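Side-chain contacts in binding domain (Hc) of Paraclostridial Mosquitocidal Protein 1 (Paraclostridium bifermentans, PDB 6HOX), which targets host nerve cells as the receptor-binding part of a clostridial neurotoxin that acts specifically on Anopheles mosquitoes: residues Leu46-Lys49 against Thr50-Ile54; Pro98-Lys102 against Asn103-Asp107; Leu307-Gly311 against Ser312-Lys316; Tyr411-Ser415 against Gly416-Asp420. All coordinates share one frame; numbering follows the deposited sequence.

Contact 1. Residues Leu46-Lys49 against Thr50-Ile54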
loop_
_atom_site.group_PDB
_atom_site.type_symbol
_atom_site.label_atom_id
_atom_site.label_comp_id
_atom_site.label_asym_id
_atom_site.label_seq_id
_atom_site.Cartn_x
_atom_site.Cartn_y
_atom_site.Cartn_z
ATOM N N LEU A 46 -19.847 6.348 18.950
ATOM C CA LEU A 46 -19.265 5.050 18.601
ATOM C C LEU A 46 -19.250 4.167 19.841
ATOM O O LEU A 46 -18.966 4.641 20.939
ATOM C CB LEU A 46 -17.796 5.180 18.168
ATOM C CG LEU A 46 -17.398 6.389 17.342
ATOM C CD1 LEU A 46 -15.888 6.439 17.219
ATOM C CD2 LEU A 46 -18.026 6.334 15.966
ATOM N N GLU A 47 -19.394 2.867 19.621
ATOM C CA GLU A 47 -19.085 1.884 20.624
ATOM C C GLU A 47 -17.941 1.018 20.083
ATOM O O GLU A 47 -18.127 0.218 19.182
ATOM C CB GLU A 47 -20.335 1.077 20.975
ATOM C CG GLU A 47 -20.157 0.200 22.211
ATOM C CD GLU A 47 -21.258 -0.831 22.409
ATOM O OE1 GLU A 47 -22.390 -0.398 22.702
ATOM O OE2 GLU A 47 -20.990 -2.057 22.214
ATOM N N VAL A 48 -16.749 1.212 20.652
ATOM C CA VAL A 48 -15.575 0.470 20.292
ATOM C C VAL A 48 -15.374 -0.626 21.336
ATOM O O VAL A 48 -15.106 -0.326 22.500
ATOM C CB VAL A 48 -14.334 1.373 20.221
ATOM C CG1 VAL A 48 -13.092 0.573 19.841
ATOM C CG2 VAL A 48 -14.542 2.539 19.277
ATOM N N LYS A 49 -15.483 -1.883 20.910
ATOM C CA LYS A 49 -15.370 -2.994 21.844
ATOM C C LYS A 49 -13.888 -3.286 22.126
ATOM O O LYS A 49 -13.003 -2.839 21.393
ATOM C CB LYS A 49 -16.157 -4.189 21.306
ATOM C CG LYS A 49 -17.656 -3.952 21.200
ATOM C CD LYS A 49 -18.433 -5.243 21.048
ATOM C CE LYS A 49 -18.537 -6.049 22.329
ATOM N NZ LYS A 49 -19.325 -5.329 23.360
ATOM N N THR A 50 -13.627 -4.031 23.211
ATOM C CA THR A 50 -12.268 -4.152 23.766
ATOM C C THR A 50 -11.389 -5.038 22.886
ATOM O O THR A 50 -10.189 -5.054 23.087
ATOM C CB THR A 50 -12.264 -4.677 25.210
ATOM O OG1 THR A 50 -12.913 -5.948 25.256
ATOM C CG2 THR A 50 -12.957 -3.723 26.154
ATOM N N GLY A 51 -11.988 -5.762 21.935
ATOM C CA GLY A 51 -11.219 -6.574 20.987
ATOM C C GLY A 51 -10.591 -5.759 19.861
ATOM O O GLY A 51 -9.784 -6.289 19.116
ATOM N N VAL A 52 -10.995 -4.492 19.705
ATOM C CA VAL A 52 -10.439 -3.605 18.679
ATOM C C VAL A 52 -9.044 -3.163 19.142
ATOM O O VAL A 52 -8.836 -2.905 20.328
ATOM C CB VAL A 52 -11.346 -2.389 18.415
ATOM C CG1 VAL A 52 -10.757 -1.462 17.356
ATOM C CG2 VAL A 52 -12.765 -2.792 18.034
ATOM N N GLN A 53 -8.088 -3.081 18.209
ATOM C CA GLN A 53 -6.745 -2.617 18.539
ATOM C C GLN A 53 -6.394 -1.361 17.733
ATOM O O GLN A 53 -7.006 -1.040 16.707
ATOM C CB GLN A 53 -5.728 -3.727 18.281
ATOM C CG GLN A 53 -6.031 -5.006 19.049
ATOM C CD GLN A 53 -5.172 -6.166 18.613
ATOM O OE1 GLN A 53 -4.793 -6.295 17.455
ATOM N NE2 GLN A 53 -4.886 -7.051 19.551
ATOM N N ILE A 54 -5.409 -0.643 18.268
ATOM C CA ILE A 54 -4.771 0.477 17.655
ATOM C C ILE A 54 -3.323 0.066 17.379
ATOM O O ILE A 54 -2.605 -0.310 18.289
ATOM C CB ILE A 54 -4.863 1.719 18.564
ATOM C CG1 ILE A 54 -6.312 2.031 18.949
ATOM C CG2 ILE A 54 -4.177 2.912 17.918
ATOM C CD1 ILE A 54 -6.459 3.192 19.918
#
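Lys49 and Val52 stand at the two ends of a type I beta turn, with Thr50 and Gly51 at its corners. Val52 N donates to Lys49 O over 3.1 Å with a nearly straight N-H...O angle of 163°, and this bond closes the turn. The same carbonyl oxygen also presses against the valine side chain, Val52 CG2 lying 3.4 Å from Lys49 O. Because the CB of Val52 faces back across the turn, its branches meet Val48 as well: Val48 CG1 packs 3.7 Å from Val52 CB, and the two side chains cross at about a right angle. Val48 CG1 gets there by standing anti to its own nitrogen (chi1 180°).

Beyond CB the Lys49 chain bends at both chi3 and chi4 and curls back alongside strand 46-48, which it follows, leaving NZ in a long salt bridge with Glu47 OE2 at 3.8 Å. Thr50 points outward from the corner; its CB is 3.8 Å from Lys49 C.

The turn joins two sheets of a lectin-like fold: strand 46-48 pairs with strand 73-75, while the chain beyond the turn enters strand 53-56, paired with strand 61-66. Val48 and Val52 both rest on Ile36 of strand 35-38 and Ile73 of strand 73-75, and Val52 reaches Ile63 and Leu65 of strand 61-66.

Contact 2. Residues Pro98-Lys102 against Asn103-Asp107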
loop_
_atom_site.group_PDB
_atom_site.type_symbol
_atom_site.label_atom_id
_atom_site.label_comp_id
_atom_site.label_asym_id
_atom_site.label_seq_id
_atom_site.Cartn_x
_atom_site.Cartn_y
_atom_site.Cartn_z
ATOM N N PRO A 98 -4.472 -8.568 4.549
ATOM C CA PRO A 98 -3.306 -9.450 4.446
ATOM C C PRO A 98 -3.202 -10.107 3.063
ATOM O O PRO A 98 -4.212 -10.359 2.415
ATOM C CB PRO A 98 -3.538 -10.490 5.552
ATOM C CG PRO A 98 -4.345 -9.715 6.569
ATOM C CD PRO A 98 -5.307 -8.909 5.714
ATOM N N ARG A 99 -1.969 -10.367 2.639
ATOM C CA ARG A 99 -1.702 -11.016 1.383
ATOM C C ARG A 99 -2.315 -12.412 1.385
ATOM O O ARG A 99 -2.134 -13.199 2.312
ATOM C CB ARG A 99 -0.208 -11.170 1.093
ATOM C CG ARG A 99 0.060 -11.456 -0.376
ATOM C CD ARG A 99 1.208 -12.413 -0.557
ATOM N NE ARG A 99 0.871 -13.727 -0.044
ATOM C CZ ARG A 99 1.566 -14.362 0.882
ATOM N NH1 ARG A 99 2.701 -13.849 1.317
ATOM N NH2 ARG A 99 1.122 -15.505 1.370
ATOM N N LEU A 100 -3.026 -12.682 0.300
ATOM C CA LEU A 100 -3.656 -13.944 0.039
ATOM C C LEU A 100 -2.763 -15.117 0.451
ATOM O O LEU A 100 -1.638 -15.263 -0.043
ATOM C CB LEU A 100 -3.918 -14.018 -1.462
ATOM C CG LEU A 100 -4.807 -15.183 -1.876
ATOM C CD1 LEU A 100 -6.194 -15.027 -1.260
ATOM C CD2 LEU A 100 -4.859 -15.298 -3.394
ATOM N N ASN A 101 -3.305 -15.990 1.288
ATOM C CA ASN A 101 -2.560 -17.105 1.839
ATOM C C ASN A 101 -3.467 -18.343 1.854
ATOM O O ASN A 101 -4.664 -18.241 1.563
ATOM C CB ASN A 101 -1.980 -16.748 3.212
ATOM C CG ASN A 101 -3.025 -16.304 4.210
ATOM O OD1 ASN A 101 -3.602 -17.146 4.886
ATOM N ND2 ASN A 101 -3.273 -14.996 4.313
ATOM N N LYS A 102 -2.876 -19.499 2.191
ATOM C CA LYS A 102 -3.557 -20.788 2.174
ATOM C C LYS A 102 -4.716 -20.778 3.187
ATOM O O LYS A 102 -5.782 -21.315 2.903
ATOM C CB LYS A 102 -2.546 -21.917 2.401
ATOM C CG LYS A 102 -1.686 -22.220 1.179
ATOM C CD LYS A 102 -0.490 -23.114 1.456
ATOM C CE LYS A 102 0.353 -23.369 0.217
ATOM N NZ LYS A 102 1.340 -24.461 0.432
ATOM N N ASN A 103 -4.538 -20.119 4.338
ATOM C CA ASN A 103 -5.605 -20.054 5.355
ATOM C C ASN A 103 -6.877 -19.410 4.787
ATOM O O ASN A 103 -7.968 -19.767 5.236
ATOM C CB ASN A 103 -5.196 -19.305 6.622
ATOM C CG ASN A 103 -3.973 -19.900 7.275
ATOM O OD1 ASN A 103 -2.923 -20.001 6.643
ATOM N ND2 ASN A 103 -4.092 -20.278 8.536
ATOM N N ASP A 104 -6.730 -18.495 3.815
ATOM C CA ASP A 104 -7.843 -17.800 3.191
ATOM C C ASP A 104 -8.690 -18.715 2.298
ATOM O O ASP A 104 -9.797 -18.324 1.918
ATOM C CB ASP A 104 -7.388 -16.644 2.309
ATOM C CG ASP A 104 -6.778 -15.478 3.063
ATOM O OD1 ASP A 104 -7.149 -15.261 4.257
ATOM O OD2 ASP A 104 -5.942 -14.787 2.440
ATOM N N PHE A 105 -8.174 -19.894 1.927
ATOM C CA PHE A 105 -8.842 -20.744 0.930
ATOM C C PHE A 105 -10.009 -21.493 1.590
ATOM O O PHE A 105 -10.899 -21.978 0.899
ATOM C CB PHE A 105 -7.826 -21.638 0.213
ATOM C CG PHE A 105 -7.197 -21.007 -1.005
ATOM C CD1 PHE A 105 -6.238 -20.017 -0.880
ATOM C CD2 PHE A 105 -7.579 -21.387 -2.287
ATOM C CE1 PHE A 105 -5.667 -19.431 -2.000
ATOM C CE2 PHE A 105 -7.006 -20.806 -3.409
ATOM C CZ PHE A 105 -6.046 -19.828 -3.262
ATOM N N ILE A 106 -10.023 -21.539 2.926
ATOM C CA ILE A 106 -11.149 -22.061 3.685
ATOM C C ILE A 106 -12.392 -21.191 3.439
ATOM O O ILE A 106 -13.490 -21.628 3.705
ATOM C CB ILE A 106 -10.831 -22.169 5.189
ATOM C CG1 ILE A 106 -11.832 -23.082 5.900
ATOM C CG2 ILE A 106 -10.786 -20.799 5.849
ATOM C CD1 ILE A 106 -11.586 -23.234 7.385
ATOM N N ASP A 107 -12.196 -19.972 2.924
ATOM C CA ASP A 107 -13.260 -19.030 2.638
ATOM C C ASP A 107 -13.409 -18.834 1.126
ATOM O O ASP A 107 -13.995 -17.842 0.687
ATOM C CB ASP A 107 -12.986 -17.690 3.328
ATOM C CG ASP A 107 -13.120 -17.778 4.828
ATOM O OD1 ASP A 107 -14.086 -18.432 5.280
ATOM O OD2 ASP A 107 -12.255 -17.208 5.531
HETATM O O HOH W 1 -6.311 -12.059 2.853
HETATM O O HOH W 2 -5.545 -13.721 5.835
#
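Asn101 and Asp104 tie down the start of a short 3-10 segment, Asn101 being the residue just before its first turn. The characteristic i to i+3 bonds run from Asp104 N to Asn101 O (3.1 Å) and from Phe105 N to Lys102 O (2.9 Å). The Asp104 side chain turns back against this direction: its OD2 accepts from Asn101 N at 3.1 Å, met from above the carboxylate plane, so the two residues are bonded in both senses.

The Asn101 and Asp104 side chains cross at about a right angle, with amide and carboxylate planes 45° apart and no direct hydrogen bond between them. Asn101 ND2 instead donates to Arg99 O, 2.9 Å away and lying in the amide plane, a reach made possible by CG sitting between backbone N and carbonyl carbon (chi1 57°). One water accepts from Asn101 ND2 and sits beside Asp104 OD1; a second lies between Pro98 O and Asp104 OD2, 2.8 Å from that OD2. Leu100 CD1 packs against the carboxylate, 3.7 Å from Asp104 OD2. The Phe105 ring turns its edge to the backbone, CD1 lying 3.4 Å from Asn101 O in the ring plane.

Arg99 holds Leu100 O through NE and NH2, while its NH1 bonds to Lys445 O and its guanidinium makes a cation-pi contact with Trp444. The loop follows strand 89-96, and Leu100 packs on Ile302 of strand 302-305, Phe105 on Val298, linking it to the C-terminal receptor-binding region.

Contact 3. Residues Leu307-Gly311 against Ser312-Lys316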
loop_
_atom_site.group_PDB
_atom_site.type_symbol
_atom_site.label_atom_id
_atom_site.label_comp_id
_atom_site.label_asym_id
_atom_site.label_seq_id
_atom_site.Cartn_x
_atom_site.Cartn_y
_atom_site.Cartn_z
ATOM N N LEU A 307 9.647 -11.914 -0.605
ATOM C CA LEU A 307 10.162 -10.591 -0.226
ATOM C C LEU A 307 11.221 -10.704 0.871
ATOM O O LEU A 307 12.088 -9.837 0.956
ATOM C CB LEU A 307 9.021 -9.703 0.288
ATOM C CG LEU A 307 7.833 -9.504 -0.649
ATOM C CD1 LEU A 307 6.810 -8.601 -0.000
ATOM C CD2 LEU A 307 8.263 -8.944 -1.985
ATOM N N TYR A 308 11.100 -11.709 1.751
ATOM C CA TYR A 308 11.958 -11.818 2.942
ATOM C C TYR A 308 13.133 -12.794 2.696
ATOM O O TYR A 308 14.216 -12.613 3.270
ATOM C CB TYR A 308 11.165 -12.284 4.167
ATOM C CG TYR A 308 9.854 -11.595 4.501
ATOM C CD1 TYR A 308 9.582 -10.273 4.171
ATOM C CD2 TYR A 308 8.887 -12.279 5.221
ATOM C CE1 TYR A 308 8.369 -9.673 4.506
ATOM C CE2 TYR A 308 7.683 -11.693 5.578
ATOM C CZ TYR A 308 7.424 -10.379 5.235
ATOM O OH TYR A 308 6.231 -9.828 5.603
ATOM N N HIS A 309 12.897 -13.851 1.902
ATOM C CA HIS A 309 13.890 -14.904 1.537
ATOM C C HIS A 309 14.549 -15.497 2.790
ATOM O O HIS A 309 15.775 -15.606 2.867
ATOM C CB HIS A 309 14.948 -14.358 0.570
ATOM C CG HIS A 309 14.374 -13.684 -0.633
ATOM N ND1 HIS A 309 13.935 -14.384 -1.727
ATOM C CD2 HIS A 309 14.122 -12.377 -0.886
ATOM C CE1 HIS A 309 13.474 -13.540 -2.626
ATOM N NE2 HIS A 309 13.568 -12.298 -2.128
ATOM N N LYS A 310 13.729 -15.883 3.769
ATOM C CA LYS A 310 14.237 -16.421 5.030
ATOM C C LYS A 310 14.999 -17.721 4.752
ATOM O O LYS A 310 14.645 -18.484 3.864
ATOM C CB LYS A 310 13.087 -16.584 6.025
ATOM C CG LYS A 310 12.432 -15.264 6.403
ATOM C CD LYS A 310 11.693 -15.280 7.719
ATOM C CE LYS A 310 11.885 -14.007 8.514
ATOM N NZ LYS A 310 11.135 -14.057 9.793
ATOM N N GLY A 311 16.088 -17.922 5.493
ATOM C CA GLY A 311 17.019 -19.014 5.256
ATOM C C GLY A 311 17.892 -18.803 4.024
ATOM O O GLY A 311 18.216 -19.770 3.341
ATOM N N SER A 312 18.283 -17.548 3.748
ATOM C CA SER A 312 19.171 -17.209 2.629
ATOM C C SER A 312 20.130 -16.069 3.004
ATOM O O SER A 312 19.990 -15.408 4.057
ATOM C CB SER A 312 18.389 -16.821 1.422
ATOM O OG SER A 312 18.218 -15.408 1.402
ATOM N N ASP A 313 21.059 -15.795 2.073
ATOM C CA ASP A 313 22.127 -14.799 2.256
ATOM C C ASP A 313 21.646 -13.399 1.840
ATOM O O ASP A 313 22.496 -12.504 1.667
ATOM C CB ASP A 313 23.403 -15.185 1.489
ATOM C CG ASP A 313 23.308 -15.077 -0.028
ATOM O OD1 ASP A 313 22.215 -14.803 -0.529
ATOM O OD2 ASP A 313 24.343 -15.276 -0.703
ATOM N N VAL A 314 20.318 -13.214 1.684
ATOM C CA VAL A 314 19.742 -11.932 1.296
ATOM C C VAL A 314 20.358 -10.821 2.150
ATOM O O VAL A 314 20.512 -10.968 3.331
ATOM C CB VAL A 314 18.205 -11.905 1.404
ATOM C CG1 VAL A 314 17.732 -11.996 2.843
ATOM C CG2 VAL A 314 17.632 -10.663 0.723
ATOM N N GLU A 315 20.674 -9.696 1.512
ATOM C CA GLU A 315 21.249 -8.545 2.186
ATOM C C GLU A 315 20.137 -7.687 2.779
ATOM O O GLU A 315 19.309 -7.152 2.039
ATOM C CB GLU A 315 22.054 -7.688 1.210
ATOM C CG GLU A 315 23.220 -8.427 0.576
ATOM C CD GLU A 315 24.338 -8.826 1.521
ATOM O OE1 GLU A 315 24.379 -8.319 2.659
ATOM O OE2 GLU A 315 25.178 -9.631 1.104
ATOM N N LYS A 316 20.158 -7.530 4.103
ATOM C CA LYS A 316 19.345 -6.533 4.773
ATOM C C LYS A 316 20.070 -5.180 4.695
ATOM O O LYS A 316 21.298 -5.149 4.773
ATOM C CB LYS A 316 19.097 -6.948 6.225
ATOM C CG LYS A 316 18.376 -8.279 6.382
ATOM C CD LYS A 316 16.877 -8.153 6.257
ATOM C CE LYS A 316 16.218 -7.742 7.557
ATOM N NZ LYS A 316 15.040 -6.873 7.331
#
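A side-chain to backbone hydrogen bond joins Ser312 to His309. Ser312 OG donates to His309 O over 2.9 Å, arriving in the carbonyl plane on a lone pair of the oxygen, with a C=O...O angle of 144°. The hydroxyl then accepts in turn from Val314 N, 3.1 Å from Ser312 OG and with an N-H...O angle of 157°, which makes an ST turn of residues 312-314. One hydroxyl thus relays between the backbone before it and the backbone after it. Its first torsion, 93°, departs from a staggered position, consistent with an oxygen drawn between two partners.

The remaining contacts are van der Waals. Ser312 OG lies 3.5 Å from His309 CB, so the hydroxyl meets the aliphatic base of the histidine as well as its carbonyl. Val314 turns its CB toward residues 307-311: its CG1 is 3.6 Å from Tyr308 O, and its CB is 4.2 Å from His309 CB, while CG2 approaches the imidazole obliquely. Positive phi values at both His309 and Gly311 curl the chain between these partners.

The loop connects strand 302-305 to strand 316-320 in the trefoil-type C-terminal region. The imidazole bonds through ND1 to Arg294, and the Glu446 carboxylate accepts from the backbone nitrogens of Leu307, Tyr308 and His309, binding the loop to the chain terminus. Val314 packs on Tyr264 of strand 263-267, and Asp313 makes a salt bridge with Arg276 of strand 275-280.

Contact 4. Residues Tyr411-Ser415 against Gly416-Asp420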
loop_
_atom_site.group_PDB
_atom_site.type_symbol
_atom_site.label_atom_id
_atom_site.label_comp_id
_atom_site.label_asym_id
_atom_site.label_seq_id
_atom_site.Cartn_x
_atom_site.Cartn_y
_atom_site.Cartn_z
ATOM N N TYR A 411 23.833 -6.820 -11.768
ATOM C CA TYR A 411 24.639 -5.922 -10.930
ATOM C C TYR A 411 23.948 -4.563 -10.855
ATOM O O TYR A 411 23.190 -4.195 -11.762
ATOM C CB TYR A 411 26.072 -5.826 -11.459
ATOM C CG TYR A 411 26.852 -7.093 -11.214
ATOM C CD1 TYR A 411 27.439 -7.332 -9.979
ATOM C CD2 TYR A 411 26.948 -8.081 -12.183
ATOM C CE1 TYR A 411 28.138 -8.498 -9.729
ATOM C CE2 TYR A 411 27.638 -9.259 -11.944
ATOM C CZ TYR A 411 28.236 -9.468 -10.711
ATOM O OH TYR A 411 28.909 -10.627 -10.444
ATOM N N LEU A 412 24.194 -3.854 -9.757
ATOM C CA LEU A 412 23.682 -2.489 -9.603
ATOM C C LEU A 412 24.681 -1.533 -10.273
ATOM O O LEU A 412 25.896 -1.770 -10.208
ATOM C CB LEU A 412 23.512 -2.164 -8.116
ATOM C CG LEU A 412 22.233 -2.655 -7.439
ATOM C CD1 LEU A 412 22.105 -4.160 -7.529
ATOM C CD2 LEU A 412 22.215 -2.218 -5.981
ATOM N N TYR A 413 24.172 -0.481 -10.929
ATOM C CA TYR A 413 25.044 0.514 -11.559
ATOM C C TYR A 413 24.387 1.901 -11.572
ATOM O O TYR A 413 23.150 2.054 -11.445
ATOM C CB TYR A 413 25.480 0.036 -12.951
ATOM C CG TYR A 413 24.519 0.324 -14.071
ATOM C CD1 TYR A 413 23.330 -0.387 -14.189
ATOM C CD2 TYR A 413 24.791 1.301 -15.019
ATOM C CE1 TYR A 413 22.417 -0.109 -15.196
ATOM C CE2 TYR A 413 23.894 1.583 -16.038
ATOM C CZ TYR A 413 22.708 0.869 -16.129
ATOM O OH TYR A 413 21.826 1.108 -17.142
ATOM N N SER A 414 25.241 2.924 -11.709
ATOM C CA SER A 414 24.820 4.311 -11.867
ATOM C C SER A 414 24.622 4.646 -13.351
ATOM O O SER A 414 25.601 4.798 -14.066
ATOM C CB SER A 414 25.808 5.232 -11.241
ATOM O OG SER A 414 25.433 6.572 -11.486
ATOM N N SER A 415 23.362 4.787 -13.790
ATOM C CA SER A 415 23.029 5.053 -15.208
ATOM C C SER A 415 22.944 6.560 -15.463
ATOM O O SER A 415 21.989 7.216 -15.046
ATOM C CB SER A 415 21.739 4.390 -15.653
ATOM O OG SER A 415 21.393 4.804 -16.986
ATOM N N GLY A 416 23.957 7.079 -16.166
ATOM C CA GLY A 416 23.974 8.452 -16.656
ATOM C C GLY A 416 22.915 8.658 -17.720
ATOM O O GLY A 416 22.260 9.678 -17.732
ATOM N N TRP A 417 22.710 7.647 -18.576
ATOM C CA TRP A 417 21.704 7.718 -19.648
ATOM C C TRP A 417 20.290 7.877 -19.062
ATOM O O TRP A 417 19.525 8.697 -19.521
ATOM C CB TRP A 417 21.773 6.497 -20.568
ATOM C CG TRP A 417 20.807 6.606 -21.705
ATOM C CD1 TRP A 417 19.611 5.969 -21.836
ATOM C CD2 TRP A 417 20.943 7.443 -22.859
ATOM N NE1 TRP A 417 18.991 6.365 -22.986
ATOM C CE2 TRP A 417 19.779 7.271 -23.636
ATOM C CE3 TRP A 417 21.917 8.349 -23.295
ATOM C CZ2 TRP A 417 19.571 7.949 -24.834
ATOM C CZ3 TRP A 417 21.708 9.026 -24.476
ATOM C CH2 TRP A 417 20.554 8.820 -25.240
ATOM N N TYR A 418 19.947 7.056 -18.071
ATOM C CA TYR A 418 18.603 7.114 -17.463
ATOM C C TYR A 418 18.410 8.456 -16.761
ATOM O O TYR A 418 17.320 9.020 -16.787
ATOM C CB TYR A 418 18.366 5.958 -16.494
ATOM C CG TYR A 418 18.360 4.601 -17.137
ATOM C CD1 TYR A 418 18.268 4.464 -18.512
ATOM C CD2 TYR A 418 18.442 3.447 -16.374
ATOM C CE1 TYR A 418 18.284 3.223 -19.114
ATOM C CE2 TYR A 418 18.469 2.194 -16.968
ATOM C CZ TYR A 418 18.376 2.085 -18.344
ATOM O OH TYR A 418 18.394 0.880 -18.973
ATOM N N LEU A 419 19.463 8.951 -16.123
ATOM C CA LEU A 419 19.363 10.244 -15.457
ATOM C C LEU A 419 19.032 11.332 -16.483
ATOM O O LEU A 419 18.034 12.025 -16.334
ATOM C CB LEU A 419 20.667 10.561 -14.732
ATOM C CG LEU A 419 20.718 11.931 -14.058
ATOM C CD1 LEU A 419 19.670 12.040 -12.951
ATOM C CD2 LEU A 419 22.109 12.182 -13.496
ATOM N N ASP A 420 19.864 11.462 -17.523
ATOM C CA ASP A 420 19.747 12.583 -18.456
ATOM C C ASP A 420 18.469 12.482 -19.303
ATOM O O ASP A 420 17.937 13.502 -19.711
ATOM C CB ASP A 420 20.956 12.681 -19.397
ATOM C CG ASP A 420 22.280 12.950 -18.703
ATOM O OD1 ASP A 420 22.260 13.414 -17.536
ATOM O OD2 ASP A 420 23.330 12.646 -19.320
#
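Ser415 OG sits over one face of the Tyr418 ring, 3.0 Å above its plane and offset toward the rim beside CG. The close approach is consistent with the bond from Tyr418 N, which donates to Ser415 OG over 2.9 Å at an angle of 162° and holds the hydroxyl beside the root of the tyrosine. With OG anti to the serine nitrogen (chi1 174°), the oxygen faces the following turn. Ser415 CB lies beyond the rim, 3.5 Å from Tyr418 CD2.

Ser415 is both the last residue of strand 409-415 and the N-cap of helix 416-420, and its OG-to-Tyr418 bond is the capping bond. The first i to i+4 bond of the helix also starts here, Leu419 N donating to Ser415 O at 3.2 Å. Strand and helix segments follow each other at an angle of 46° between their directions.

Tyr413 reaches the same tyrosine from the strand. The two side chains cross at about a right angle, and Tyr413 OH ends 3.5 Å from Tyr418 CE2, approaching the ring obliquely. On the helix, Leu419 sets its CB 3.6 Å from Ser415 O.

The Tyr418 hydroxyl bonds to Lys432 NZ. Strand 394-398, an antiparallel neighbour of strand 409-415, receives Tyr413 and Tyr418 on Ser397, and Leu419 on Leu395.

In the fold
All four contacts are local, and none touches another; contacts 1 and 4, on opposite sides of the chain's centre, are the most distant, about 50 Å between centres. Contact 1 is a surface turn; the other three are partly buried. Contacts 1 and 2 belong to the N-terminal, lectin-like region, contacts 3 and 4 to the trefoil-type one. Contact 2 reaches across to the C-terminal region; it and contact 3, about 7 Å apart at their nearest atoms, both touch Trp444. Apolar valine packing accompanies the backbone bond of contact 1. Elsewhere side-chain oxygens bond to backbone: a carboxylate with waters in contact 2, serine hydroxyls in contacts 3 and 4.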